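Local structure of interferon gamma (Paralichthys olivaceus, 6F1E) at the interface of chains A and B. The protein acts as a homodimeric type II interferon that binds interferon gamma receptor 1 and activates macrophages and neutrophils. Numbering follows the deposited sequence. Chains: chain A/B, Interferon gamma.

Contact 1: the interface of chains A and B. Residues chain A 41, 44-45, 48, 107-108; chain B 146, 149-150, 152.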
# COMPACT_ATOMS: atom_id res chain seq x y z
N MET A 41 15.91 -7.12 -1.43
CA MET A 41 16.22 -5.81 -0.85
C MET A 41 15.18 -4.76 -1.22
O MET A 41 14.88 -3.87 -0.43
CB MET A 41 17.60 -5.34 -1.33
CG MET A 41 18.13 -4.05 -0.71
SD MET A 41 18.16 -3.97 1.11
CE MET A 41 18.86 -5.57 1.58
N LYS A 44 12.13 -5.44 1.14
CA LYS A 44 12.42 -5.08 2.52
C LYS A 44 12.42 -3.57 2.65
O LYS A 44 11.78 -3.02 3.55
CB LYS A 44 13.77 -5.64 2.96
CG LYS A 44 13.75 -7.11 3.37
CD LYS A 44 15.12 -7.77 3.16
CE LYS A 44 15.37 -8.94 4.11
NZ LYS A 44 16.01 -10.12 3.43
N MET A 45 13.10 -2.89 1.75
CA MET A 45 13.13 -1.43 1.79
C MET A 45 11.74 -0.82 1.69
O MET A 45 11.45 0.19 2.32
CB MET A 45 14.04 -0.86 0.70
CG MET A 45 15.52 -0.95 1.02
SD MET A 45 16.06 0.17 2.34
CE MET A 45 15.83 1.79 1.62
N MET A 48 9.68 -1.68 4.95
CA MET A 48 10.27 -0.83 6.01
C MET A 48 9.93 0.63 5.89
O MET A 48 9.68 1.29 6.91
CB MET A 48 11.80 -0.93 6.07
CG MET A 48 12.39 -1.64 7.28
SD MET A 48 11.56 -1.40 8.88
CE MET A 48 10.81 -3.03 8.83
N ARG A 107 16.70 8.31 3.75
CA ARG A 107 17.00 6.97 3.18
C ARG A 107 15.86 6.27 2.43
O ARG A 107 16.11 5.24 1.78
CB ARG A 107 17.60 6.06 4.27
CG ARG A 107 18.92 6.53 4.85
CD ARG A 107 20.06 6.30 3.87
NE ARG A 107 21.25 7.08 4.15
CZ ARG A 107 22.16 6.81 5.10
NH1 ARG A 107 22.04 5.77 5.92
NH2 ARG A 107 23.21 7.62 5.21
N PHE A 108 14.65 6.83 2.49
CA PHE A 108 13.45 6.19 1.99
C PHE A 108 12.64 7.12 1.07
O PHE A 108 11.42 7.24 1.22
CB PHE A 108 12.64 5.66 3.21
CG PHE A 108 13.30 4.47 3.90
CD1 PHE A 108 13.07 3.16 3.46
CD2 PHE A 108 14.20 4.66 4.97
CE1 PHE A 108 13.70 2.07 4.06
CE2 PHE A 108 14.83 3.57 5.58
CZ PHE A 108 14.59 2.27 5.11
N ALA B 146 15.51 -0.88 9.92
CA ALA B 146 15.47 0.15 8.90
C ALA B 146 16.82 0.79 8.66
O ALA B 146 17.27 0.87 7.50
CB ALA B 146 14.45 1.22 9.25
N LEU B 149 19.38 -1.63 6.86
CA LEU B 149 19.04 -1.86 5.46
C LEU B 149 19.68 -0.86 4.54
O LEU B 149 20.01 -1.21 3.42
CB LEU B 149 17.53 -1.83 5.23
CG LEU B 149 16.72 -3.10 5.02
CD1 LEU B 149 17.40 -4.34 5.55
CD2 LEU B 149 15.36 -2.91 5.67
N SER B 150 19.84 0.38 5.01
CA SER B 150 20.50 1.43 4.24
C SER B 150 22.03 1.24 4.15
O SER B 150 22.52 0.81 3.11
CB SER B 150 20.12 2.80 4.79
OG SER B 150 18.70 2.87 4.88
N ASN B 152 24.53 -0.75 3.97
CA ASN B 152 24.42 -2.20 3.76
C ASN B 152 25.72 -2.77 3.17
O ASN B 152 26.04 -3.95 3.36
CB ASN B 152 23.23 -2.46 2.81
CG ASN B 152 22.33 -3.60 3.28
OD1 ASN B 152 21.82 -4.36 2.46
ND2 ASN B 152 22.09 -3.70 4.60
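In the intertwined helical dimer of interferon gamma, the C-terminal end of helix 129-150 of chain B packs against the start of helix 41-64 of chain A, and B:Leu149 is the side chain that chain A grips from several directions. Its methyl CD2 touches CG of A:Met48 at 3.6 Å, where the two side chains cross at about a right angle. Nearer the backbone of the same leucine, CB lies 3.8 Å from the thioether SD of A:Met45; that methionine and the leucine run past each other in opposite directions. A:Met45 is folded back by bends at chi2 (-70°) and chi3 (-67°), which brings its sulphur rather than its methyl to the leucine. One turn earlier on chain B, B:Ala146 lies beside A:Met48, its CB 3.9 Å from SD. The carbonyl O of B:Ala146 faces the edge of the A:Phe108 ring, in the ring plane, with CZ 3.9 Å away. B:Ser150 leans on the aliphatic part of A:Arg107: its hydroxyl OG lies 3.4 Å from CB and its own CB 3.6 Å from CD, so the arginine contributes carbon surface here. At the other end of the patch A:Met41 and B:Asn152 meet tip to tip, the methyl CE 3.3 Å from the amide oxygen OD1. CG of A:Met41 stands anti to the backbone N (chi1 -174°), and the bends further out curl the methyl toward that oxygen. The contact is therefore held by packing rather than by polar bonds between the chains. It sits where the first turns of helix 41-64 and the junction after helix 89-107 together receive the last turn of the partner's helix.

Contact 2: the interface of chains A and B. Residues chain A 57-58, 61, 65; chain B 126-127, 132.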
# COMPACT_ATOMS: atom_id res chain seq x y z
N LYS A 57 2.61 8.58 11.42
CA LYS A 57 1.17 8.73 11.73
C LYS A 57 0.91 8.51 13.20
O LYS A 57 0.32 9.36 13.85
CB LYS A 57 0.30 7.71 10.97
CG LYS A 57 -0.43 8.23 9.73
CD LYS A 57 0.43 8.19 8.47
CE LYS A 57 -0.41 8.25 7.19
NZ LYS A 57 0.41 7.93 5.99
N LEU A 58 1.35 7.36 13.71
CA LEU A 58 1.07 6.95 15.07
C LEU A 58 1.44 8.05 16.01
O LEU A 58 0.63 8.49 16.84
CB LEU A 58 1.92 5.73 15.48
CG LEU A 58 1.35 4.32 15.49
CD1 LEU A 58 2.38 3.36 16.02
CD2 LEU A 58 0.11 4.28 16.37
N GLN A 61 -0.66 11.06 16.23
CA GLN A 61 -1.85 10.87 17.11
C GLN A 61 -1.48 10.83 18.61
O GLN A 61 -2.14 11.42 19.43
CB GLN A 61 -2.63 9.60 16.75
CG GLN A 61 -3.22 9.59 15.35
CD GLN A 61 -4.12 10.77 15.10
OE1 GLN A 61 -3.85 11.62 14.22
NE2 GLN A 61 -5.19 10.87 15.91
N GLN A 65 -3.47 13.17 21.18
CA GLN A 65 -4.13 12.63 22.39
C GLN A 65 -3.45 13.02 23.71
O GLN A 65 -3.89 12.60 24.78
CB GLN A 65 -4.27 11.10 22.30
CG GLN A 65 -5.42 10.69 21.38
CD GLN A 65 -5.22 9.36 20.67
OE1 GLN A 65 -5.10 8.31 21.31
NE2 GLN A 65 -5.22 9.40 19.34
N MET B 126 -4.57 3.52 15.04
CA MET B 126 -3.83 4.71 15.54
C MET B 126 -4.22 5.25 16.93
O MET B 126 -3.36 5.73 17.66
CB MET B 126 -3.97 5.89 14.55
CG MET B 126 -3.49 5.70 13.11
SD MET B 126 -1.81 5.08 12.97
CE MET B 126 -1.76 4.70 11.20
N ASN B 127 -5.51 5.21 17.28
CA ASN B 127 -6.05 5.81 18.51
C ASN B 127 -6.03 4.90 19.74
O ASN B 127 -6.23 5.36 20.88
CB ASN B 127 -7.49 6.26 18.28
CG ASN B 127 -7.61 7.35 17.23
OD1 ASN B 127 -6.63 7.70 16.54
ND2 ASN B 127 -8.81 7.90 17.10
N GLN B 132 -0.67 1.66 20.54
CA GLN B 132 0.34 2.71 20.69
C GLN B 132 1.53 2.22 21.49
O GLN B 132 2.68 2.46 21.13
CB GLN B 132 -0.24 3.96 21.37
CG GLN B 132 -1.05 4.82 20.40
CD GLN B 132 -1.90 5.86 21.10
OE1 GLN B 132 -1.80 6.07 22.32
NE2 GLN B 132 -2.74 6.53 20.32
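A:Gln65 and B:Gln132 meet through their amides in the intertwined helical homodimer of this type II interferon, where the end of helix 41-64 of chain A runs over the loop that precedes helix 129-150 of chain B. The two side chains pass at a slant, with amide planes 38° apart. NE2 of B:Gln132 donates to OE1 of A:Gln65 over 3.1 Å, a fairly straight bond (160° at H). The acceptor lies close to the donor's amide plane, but the donor stands above the carbonyl plane of A:Gln65, away from a lone pair. The same NE2 also donates to the backbone O of B:Met126 at 2.9 Å, this time in the carbonyl plane and on a lone pair. The bond to B:Met126 ties the amide to the loop that precedes its helix, which fixes its rotation while it reaches chain A. Its chain is extended beyond CG, which carries the amide out to both acceptors. B:Asn127 is turned steeply to A:Gln65, their amide planes 70° apart, whereas its amide lies nearly parallel to that of A:Gln61, with OD1 3.5 Å from NE2 of A:Gln61, a looser polar approach. B:Met126 supplies the apolar half. Its CB rests 3.9 Å from CG of A:Gln61, the two side chains crossing at about a right angle. Farther out, its methyl CE lies over the root of A:Lys57, 3.7 Å from CB, and its sulphur SD reaches the methyl CD2 of A:Leu58 at 4.0 Å.

The centres of contact 1 and contact 2 lie about 24 Å apart, and the same two elements run through both: helix 41-64 of chain A and helix 129-150 of chain B. Contact 1 takes the start of the first and the end of the second; contact 2 takes the end of the first, extended by A:Gln65, and the start of the second with the loop before it. The helices therefore run in opposite directions, clasped at both ends, by packing at one and by mixed polar and apolar contacts at the other. Two-fold symmetry repeats both, which fits an interlocked homodimer.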